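Local coordinates for DNA replication and repair protein RecF (Caldanaerobacter subterraneus subsp. tengcongensis, PDB 5Z67) that probably binds ATP and single-stranded DNA, acting as an ABC-type ATPase and recombination mediator in the RecFOR pathway of DNA repair, at residues 115-120 and 313-318; 143-148 and 302-307. All coordinates share one frame; numbering follows the deposited sequence. Where two conformers were deposited one is given.

Contact 1 of 2, residues 115-120 and 313-318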
ATOM      1  N   PHE A 115       3.159  10.782   7.449  1.00 19.50           N
ATOM      2  CA  PHE A 115       4.371  10.749   6.660  1.00 19.40           C
ATOM      3  C   PHE A 115       4.073   9.948   5.417  1.00 15.97           C
ATOM      4  O   PHE A 115       3.878   8.723   5.497  1.00 16.57           O
ATOM      5  CB  PHE A 115       5.526  10.145   7.482  1.00 15.78           C
ATOM      6  CG  PHE A 115       6.782   9.893   6.694  1.00 22.72           C
ATOM      7  CD1 PHE A 115       7.340  10.885   5.907  1.00 16.70           C
ATOM      8  CD2 PHE A 115       7.442   8.664   6.783  1.00 21.17           C
ATOM      9  CE1 PHE A 115       8.509  10.660   5.183  1.00 16.04           C
ATOM     10  CE2 PHE A 115       8.623   8.442   6.092  1.00 21.26           C
ATOM     11  CZ  PHE A 115       9.150   9.443   5.263  1.00 20.94           C
ATOM     12  N   LEU A 116       4.005  10.625   4.271  1.00 17.09           N
ATOM     13  CA  LEU A 116       3.655   9.955   3.002  1.00 19.22           C
ATOM     14  C   LEU A 116       4.871   9.402   2.236  1.00 24.03           C
ATOM     15  O   LEU A 116       5.839  10.114   1.975  1.00 23.55           O
ATOM     16  CB  LEU A 116       2.889  10.893   2.066  1.00 20.67           C
ATOM     17  CG  LEU A 116       1.602  11.506   2.634  1.00 26.69           C
ATOM     18  CD1 LEU A 116       0.945  12.482   1.648  1.00 23.33           C
ATOM     19  CD2 LEU A 116       0.614  10.393   3.042  1.00 25.75           C
ATOM     20  N   THR A 117       4.791   8.138   1.842  1.00 23.30           N
ATOM     21  CA  THR A 117       5.788   7.571   0.962  1.00 22.80           C
ATOM     22  C   THR A 117       5.111   6.789  -0.144  1.00 20.98           C
ATOM     23  O   THR A 117       3.933   6.429  -0.057  1.00 20.07           O
ATOM     24  CB  THR A 117       6.763   6.631   1.721  1.00 23.72           C
ATOM     25  OG1 THR A 117       6.024   5.631   2.433  1.00 23.30           O
ATOM     26  CG2 THR A 117       7.627   7.415   2.715  1.00 25.94           C
ATOM     27  N   VAL A 118       5.814   6.566  -1.233  1.00 20.62           N
ATOM     28  CA  VAL A 118       5.392   5.553  -2.182  0.50 19.33           C
ATOM     29  C   VAL A 118       6.600   4.661  -2.431  1.00 19.81           C
ATOM     30  O   VAL A 118       7.708   5.157  -2.693  1.00 20.75           O
ATOM     31  CB  VAL A 118       4.833   6.145  -3.514  0.50 25.28           C
ATOM     32  CG1 VAL A 118       3.646   7.055  -3.253  0.50 18.60           C
ATOM     33  CG2 VAL A 118       5.890   6.884  -4.276  0.50 30.39           C
ATOM     34  N   ILE A 119       6.408   3.352  -2.284  1.00 19.60           N
ATOM     35  CA  ILE A 119       7.529   2.438  -2.420  1.00 20.47           C
ATOM     36  C   ILE A 119       7.376   1.688  -3.722  1.00 20.98           C
ATOM     37  O   ILE A 119       6.298   1.193  -4.048  1.00 21.07           O
ATOM     38  CB  ILE A 119       7.658   1.472  -1.198  1.00 21.27           C
ATOM     39  CG1 ILE A 119       8.791   0.452  -1.408  1.00 29.49           C
ATOM     40  CG2 ILE A 119       6.345   0.787  -0.889  1.00 20.18           C
ATOM     41  CD1 ILE A 119       9.385  -0.082  -0.107  1.00 24.19           C
ATOM     42  N   PHE A 120       8.465   1.688  -4.481  1.00 29.94           N
ATOM     43  CA  PHE A 120       8.592   0.950  -5.725  1.00 28.94           C
ATOM     44  C   PHE A 120       9.434  -0.298  -5.435  1.00 29.21           C
ATOM     45  O   PHE A 120      10.460  -0.218  -4.742  1.00 24.32           O
ATOM     46  CB  PHE A 120       9.280   1.796  -6.810  1.00 20.91           C
ATOM     47  CG  PHE A 120       8.570   3.098  -7.159  1.00 21.75           C
ATOM     48  CD1 PHE A 120       8.563   4.173  -6.274  1.00 23.35           C
ATOM     49  CD2 PHE A 120       7.949   3.256  -8.393  1.00 21.57           C
ATOM     50  CE1 PHE A 120       7.940   5.375  -6.600  1.00 19.88           C
ATOM     51  CE2 PHE A 120       7.332   4.464  -8.737  1.00 24.47           C
ATOM     52  CZ  PHE A 120       7.318   5.521  -7.830  1.00 24.84           C
ATOM     53  N   VAL A 313       7.573  11.123  -0.089  1.00 22.76           N
ATOM     54  CA  VAL A 313       8.962  10.674  -0.155  1.00 23.42           C
ATOM     55  C   VAL A 313       8.969   9.382  -0.972  1.00 23.07           C
ATOM     56  O   VAL A 313       8.053   8.572  -0.846  1.00 21.83           O
ATOM     57  CB  VAL A 313       9.558  10.455   1.278  1.00 23.57           C
ATOM     58  CG1 VAL A 313      10.867   9.686   1.217  1.00 24.69           C
ATOM     59  CG2 VAL A 313       9.757  11.799   2.001  1.00 24.50           C
ATOM     60  N   LEU A 314       9.959   9.182  -1.838  1.00 24.36           N
ATOM     61  CA  LEU A 314       9.927   7.991  -2.693  1.00 24.33           C
ATOM     62  C   LEU A 314      10.951   6.945  -2.265  1.00 25.11           C
ATOM     63  O   LEU A 314      12.125   7.259  -2.051  1.00 26.54           O
ATOM     64  CB  LEU A 314      10.155   8.362  -4.156  1.00 25.44           C
ATOM     65  CG  LEU A 314       9.458   9.635  -4.625  1.00 25.40           C
ATOM     66  CD1 LEU A 314       9.757   9.859  -6.096  1.00 30.35           C
ATOM     67  CD2 LEU A 314       7.951   9.551  -4.403  1.00 23.80           C
ATOM     68  N   LEU A 315      10.496   5.701  -2.137  1.00 24.44           N
ATOM     69  CA  LEU A 315      11.401   4.607  -1.807  1.00 25.45           C
ATOM     70  C   LEU A 315      11.509   3.685  -2.998  1.00 26.32           C
ATOM     71  O   LEU A 315      10.504   3.197  -3.521  1.00 25.51           O
ATOM     72  CB  LEU A 315      10.920   3.826  -0.578  1.00 28.54           C
ATOM     73  CG  LEU A 315      10.424   4.643   0.626  1.00 23.37           C
ATOM     74  CD1 LEU A 315       9.939   3.711   1.710  1.00 22.64           C
ATOM     75  CD2 LEU A 315      11.541   5.520   1.143  1.00 24.59           C
ATOM     76  N   LEU A 316      12.727   3.454  -3.452  1.00 28.23           N
ATOM     77  CA  LEU A 316      12.911   2.580  -4.589  1.00 29.43           C
ATOM     78  C   LEU A 316      13.770   1.408  -4.189  1.00 30.93           C
ATOM     79  O   LEU A 316      14.983   1.523  -4.087  1.00 32.68           O
ATOM     80  CB  LEU A 316      13.526   3.342  -5.747  1.00 30.80           C
ATOM     81  CG  LEU A 316      12.525   4.173  -6.537  1.00 29.77           C
ATOM     82  CD1 LEU A 316      12.146   5.466  -5.808  1.00 28.57           C
ATOM     83  CD2 LEU A 316      13.111   4.464  -7.922  1.00 36.91           C
ATOM     84  N   ASP A 317      13.129   0.280  -3.937  1.00 30.46           N
ATOM     85  CA  ASP A 317      13.851  -0.865  -3.429  1.00 31.99           C
ATOM     86  C   ASP A 317      14.363  -1.735  -4.557  1.00 34.15           C
ATOM     87  O   ASP A 317      13.606  -2.528  -5.130  1.00 34.08           O
ATOM     88  CB  ASP A 317      12.969  -1.678  -2.486  1.00 31.44           C
ATOM     89  CG  ASP A 317      13.740  -2.795  -1.793  1.00 47.90           C
ATOM     90  OD1 ASP A 317      14.985  -2.695  -1.667  1.00 45.83           O
ATOM     91  OD2 ASP A 317      13.093  -3.778  -1.375  1.00 59.41           O
ATOM     92  N   ASP A 318      15.631  -1.537  -4.899  1.00 36.26           N
ATOM     93  CA  ASP A 318      16.349  -2.414  -5.829  1.00 40.11           C
ATOM     94  C   ASP A 318      15.643  -2.497  -7.185  1.00 38.83           C
ATOM     95  O   ASP A 318      15.457  -3.570  -7.748  1.00 40.09           O
ATOM     96  CB  ASP A 318      16.515  -3.805  -5.202  1.00 40.15           C
ATOM     97  CG  ASP A 318      17.461  -4.695  -5.977  1.00 64.94           C
ATOM     98  OD1 ASP A 318      18.500  -4.196  -6.482  1.00 67.18           O
ATOM     99  OD2 ASP A 318      17.152  -5.905  -6.078  1.00 67.10           O
TER
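Leu116, Val118 and Phe120 bond through their backbones to Val313, Leu315 and Asp317, pairing two parallel strands of the P-loop NTPase core sheet. Strand 117-120 is outermost within the chain; 313-318, a strand of apolar residues followed by two aspartates, is probably the Walker B motif. Five backbone hydrogen bonds alternate between the strands, from Val313 N to Leu116 O at one end to Asp317 N to Phe120 O at the other; the shortest, Phe120 N to Leu315 O, is 2.7 Å and almost straight (175°). Val313 O takes Val118 N and also a CA-H contact from Thr117 CA at 3.1 Å.

Apolar contacts follow on both faces. Thr117 CG2 lies 3.9 Å from Val313 CB, and Ile119 CB 4.1 Å from Leu315 CB, on the face covered by helix 35-50; the Thr117 hydroxyl bonds to Arg46 and Ser49 there. Just before the strand, Phe115 holds CG anti to its N (chi1 172°), which carries CE1 to 3.6 Å from Val313 CG2. With a serine at Phe115, Val313 CG2 would probably lose its aromatic neighbour and a gap would open beside it. Phe120 and Leu316 lie side by side, CD1 to CD1 3.8 Å; Phe120 also packs on Lys297 of helix 286-308. Leu315 O sits in the plane of the Phe120 ring, at its edge, 3.5 Å from CD1.

Contact 2 of 2, residues 143-148 and 302-307; sequences ISVIDK and EILEEE
Ile146 turns CG1 anti to its carbonyl carbon (chi1 -71°) and CG2 anti to its backbone N, so that both branches face helix 286-308, while Leu304 sets CG anti to its own N (chi1 -174°) and brings CD1 to the CG1 branch. The contact joins the C-terminal end of helix 132-146 to the last turns of helix 286-308, a helix whose start carries a sequence resembling the ABC signature motif. Ile146 supplies most of the first helix's share. Its CG1 touches Leu304 CD1 at 3.6 Å, the two side chains crossing at a slant; its CD1 lies 4.1 Å from Ile303 CG2, those side chains crossing at about a right angle; its CG2 rests on Glu307 CB at 3.7 Å. Val145 adds CG1, 3.9 Å from Leu304 CD1, so this one methyl is touched by two residues of the other helix.

Glu307 takes part through its CB and CG alone. Its chain bends at chi2, and the carboxylate forms a salt bridge through OE2 with Lys205 of helix 178-218; Tyr202 of that helix also packs on Ile303. Just past the contact, Asp147 N-caps helix 148-173, OD1 accepting from Tyr150 N. No hydrogen bond spans the two segments, so the helices are held here by apolar packing of Val145, Ile146, Ile303 and Leu304 with the Glu307 methylenes, the carboxylate of Glu307 being turned to Lys205.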
ATOM      1  N   ILE A 143      -6.131   3.598  -1.321  1.00 15.03           N
ATOM      2  CA  ILE A 143      -7.245   4.466  -0.985  1.00 24.84           C
ATOM      3  C   ILE A 143      -7.185   4.843   0.494  1.00 21.28           C
ATOM      4  O   ILE A 143      -7.506   5.981   0.861  1.00 19.63           O
ATOM      5  CB  ILE A 143      -8.610   3.804  -1.303  1.00 15.89           C
ATOM      6  CG1 ILE A 143      -8.759   3.542  -2.819  1.00 20.23           C
ATOM      7  CG2 ILE A 143      -9.749   4.688  -0.811  1.00 16.78           C
ATOM      8  CD1 ILE A 143     -10.006   2.692  -3.200  1.00 15.06           C
ATOM      9  N   SER A 144      -6.764   3.905   1.348  1.00 17.33           N
ATOM     10  CA  SER A 144      -6.768   4.185   2.801  1.00 22.94           C
ATOM     11  C   SER A 144      -5.771   5.250   3.195  1.00 21.51           C
ATOM     12  O   SER A 144      -5.972   5.968   4.185  1.00 20.96           O
ATOM     13  CB  SER A 144      -6.517   2.913   3.627  1.00 17.83           C
ATOM     14  OG  SER A 144      -7.645   2.061   3.512  1.00 19.23           O
ATOM     15  N   VAL A 145      -4.699   5.389   2.434  1.00 18.24           N
ATOM     16  CA  VAL A 145      -3.718   6.410   2.792  1.00 28.01           C
ATOM     17  C   VAL A 145      -4.327   7.811   2.577  1.00 25.83           C
ATOM     18  O   VAL A 145      -3.999   8.754   3.275  1.00 30.90           O
ATOM     19  CB  VAL A 145      -2.395   6.255   1.979  1.00 27.27           C
ATOM     20  CG1 VAL A 145      -1.447   7.371   2.312  1.00 29.20           C
ATOM     21  CG2 VAL A 145      -1.724   4.929   2.303  1.00 34.90           C
ATOM     22  N   ILE A 146      -5.226   7.912   1.605  1.00 29.35           N
ATOM     23  CA  ILE A 146      -5.818   9.176   1.190  1.00 24.46           C
ATOM     24  C   ILE A 146      -7.060   9.448   1.996  1.00 28.06           C
ATOM     25  O   ILE A 146      -7.274  10.555   2.478  1.00 27.30           O
ATOM     26  CB  ILE A 146      -6.204   9.153  -0.312  1.00 30.11           C
ATOM     27  CG1 ILE A 146      -4.965   9.181  -1.210  1.00 34.10           C
ATOM     28  CG2 ILE A 146      -7.152  10.302  -0.657  1.00 35.04           C
ATOM     29  CD1 ILE A 146      -5.206   8.514  -2.594  1.00 23.22           C
ATOM     30  N   ASP A 147      -7.875   8.409   2.148  1.00 28.55           N
ATOM     31  CA  ASP A 147      -9.236   8.554   2.630  1.00 22.53           C
ATOM     32  C   ASP A 147      -9.500   7.804   3.938  1.00 26.30           C
ATOM     33  O   ASP A 147      -9.768   6.591   3.934  1.00 21.63           O
ATOM     34  CB  ASP A 147     -10.181   8.055   1.542  1.00 30.08           C
ATOM     35  CG  ASP A 147     -11.642   8.355   1.829  1.00 37.48           C
ATOM     36  OD1 ASP A 147     -12.010   8.711   2.975  1.00 31.25           O
ATOM     37  OD2 ASP A 147     -12.427   8.231   0.869  1.00 40.38           O
ATOM     38  N   LYS A 148      -9.460   8.534   5.048  1.00 27.32           N
ATOM     39  CA  LYS A 148      -9.741   7.968   6.369  1.00 34.92           C
ATOM     40  C   LYS A 148     -11.160   7.369   6.501  1.00 36.51           C
ATOM     41  O   LYS A 148     -11.337   6.335   7.141  1.00 35.40           O
ATOM     42  CB  LYS A 148      -9.507   9.029   7.458  1.00 41.74           C
ATOM     43  CG  LYS A 148     -10.510  10.199   7.505  1.00 55.29           C
ATOM     44  CD  LYS A 148     -10.347  11.206   6.353  1.00 55.81           C
ATOM     45  CE  LYS A 148      -8.895  11.652   6.184  1.00 50.96           C
ATOM     46  NZ  LYS A 148      -8.347  11.302   4.845  1.00 36.75           N
ATOM     47  N   GLU A 302       1.042  10.179  -8.325  1.00 20.61           N
ATOM     48  CA  GLU A 302       0.328  11.345  -8.811  1.00 28.76           C
ATOM     49  C   GLU A 302      -1.014  11.576  -8.105  1.00 27.55           C
ATOM     50  O   GLU A 302      -1.377  12.708  -7.771  1.00 31.12           O
ATOM     51  CB  GLU A 302       0.114  11.212 -10.313  1.00 29.52           C
ATOM     52  CG  GLU A 302      -0.624  12.366 -10.972  1.00 34.91           C
ATOM     53  CD  GLU A 302      -0.612  12.231 -12.488  1.00 34.05           C
ATOM     54  OE1 GLU A 302      -1.636  11.802 -13.059  1.00 30.85           O
ATOM     55  OE2 GLU A 302       0.439  12.529 -13.097  1.00 42.32           O
ATOM     56  N   ILE A 303      -1.768  10.510  -7.887  1.00 23.31           N
ATOM     57  CA  ILE A 303      -3.055  10.665  -7.251  1.00 20.58           C
ATOM     58  C   ILE A 303      -2.843  11.041  -5.785  1.00 20.43           C
ATOM     59  O   ILE A 303      -3.574  11.857  -5.233  1.00 23.80           O
ATOM     60  CB  ILE A 303      -3.889   9.386  -7.352  1.00 20.04           C
ATOM     61  CG1 ILE A 303      -4.251   9.131  -8.825  1.00 22.79           C
ATOM     62  CG2 ILE A 303      -5.147   9.523  -6.520  1.00 19.90           C
ATOM     63  CD1 ILE A 303      -4.667   7.691  -9.115  1.00 21.96           C
ATOM     64  N   LEU A 304      -1.846  10.431  -5.156  1.00 20.66           N
ATOM     65  CA  LEU A 304      -1.567  10.708  -3.747  1.00 24.79           C
ATOM     66  C   LEU A 304      -1.244  12.187  -3.522  1.00 19.50           C
ATOM     67  O   LEU A 304      -1.781  12.806  -2.618  1.00 19.52           O
ATOM     68  CB  LEU A 304      -0.412   9.841  -3.238  1.00 18.26           C
ATOM     69  CG  LEU A 304      -0.130   9.939  -1.737  1.00 19.90           C
ATOM     70  CD1 LEU A 304      -1.354   9.529  -0.903  1.00 21.35           C
ATOM     71  CD2 LEU A 304       1.060   9.078  -1.344  1.00 17.52           C
ATOM     72  N   GLU A 305      -0.345  12.740  -4.326  1.00 23.58           N
ATOM     73  CA  GLU A 305      -0.014  14.170  -4.215  1.00 27.33           C
ATOM     74  C   GLU A 305      -1.234  15.053  -4.445  1.00 27.31           C
ATOM     75  O   GLU A 305      -1.535  15.919  -3.626  1.00 26.54           O
ATOM     76  CB  GLU A 305       1.102  14.557  -5.193  1.00 22.90           C
ATOM     77  CG  GLU A 305       1.346  16.063  -5.272  1.00 32.99           C
ATOM     78  CD  GLU A 305       2.748  16.428  -5.751  1.00 45.28           C
ATOM     79  OE1 GLU A 305       3.577  15.521  -5.994  1.00 43.58           O
ATOM     80  OE2 GLU A 305       3.024  17.642  -5.877  1.00 56.84           O
ATOM     81  N   GLU A 306      -1.934  14.802  -5.544  0.50 26.49           N
ATOM     82  CA  GLU A 306      -3.116  15.583  -5.909  0.50 30.64           C
ATOM     83  C   GLU A 306      -4.190  15.613  -4.805  0.50 27.53           C
ATOM     84  O   GLU A 306      -4.836  16.632  -4.598  0.50 25.49           O
ATOM     85  CB  GLU A 306      -3.716  15.050  -7.229  0.50 35.78           C
ATOM     86  CG  GLU A 306      -4.040  16.134  -8.251  0.50 43.68           C
ATOM     87  CD  GLU A 306      -4.690  15.584  -9.515  0.50 53.05           C
ATOM     88  OE1 GLU A 306      -5.939  15.566  -9.592  0.50 58.80           O
ATOM     89  OE2 GLU A 306      -3.951  15.180 -10.439  0.50 52.90           O
ATOM     90  N   GLU A 307      -4.366  14.501  -4.105  1.00 28.32           N
ATOM     91  CA  GLU A 307      -5.450  14.341  -3.134  1.00 24.06           C
ATOM     92  C   GLU A 307      -5.125  14.872  -1.752  1.00 27.95           C
ATOM     93  O   GLU A 307      -6.010  15.356  -1.044  1.00 33.77           O
ATOM     94  CB  GLU A 307      -5.835  12.859  -2.992  1.00 27.69           C
ATOM     95  CG  GLU A 307      -6.492  12.243  -4.228  1.00 35.86           C
ATOM     96  CD  GLU A 307      -7.815  12.907  -4.578  1.00 48.30           C
ATOM     97  OE1 GLU A 307      -8.506  13.359  -3.643  1.00 48.97           O
ATOM     98  OE2 GLU A 307      -8.157  12.989  -5.781  1.00 51.62           O
TER

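Contacts 1 and 2 have centres 15 Å apart and meet through side chains of loop 115-116, strand 117-120 and the two helices. Leu116 CD2 packs on Val145 CG1 at 3.7 Å, and Leu304 CD2 lies 4.1 Å from Thr117 O. Leu304 thus divides its methyls, CD1 serving contact 2 and CD2 facing the edge strand of contact 1. Along the chain, helix 286-308 of contact 2 is followed, after a short loop, by strand 313-316 of contact 1. The predicted ATP site belongs to contact 1's surroundings: the Asp317 side chain comes within about 3 Å of that of Ser39 of the Walker A motif, whereas contact 2 is packing away from that site.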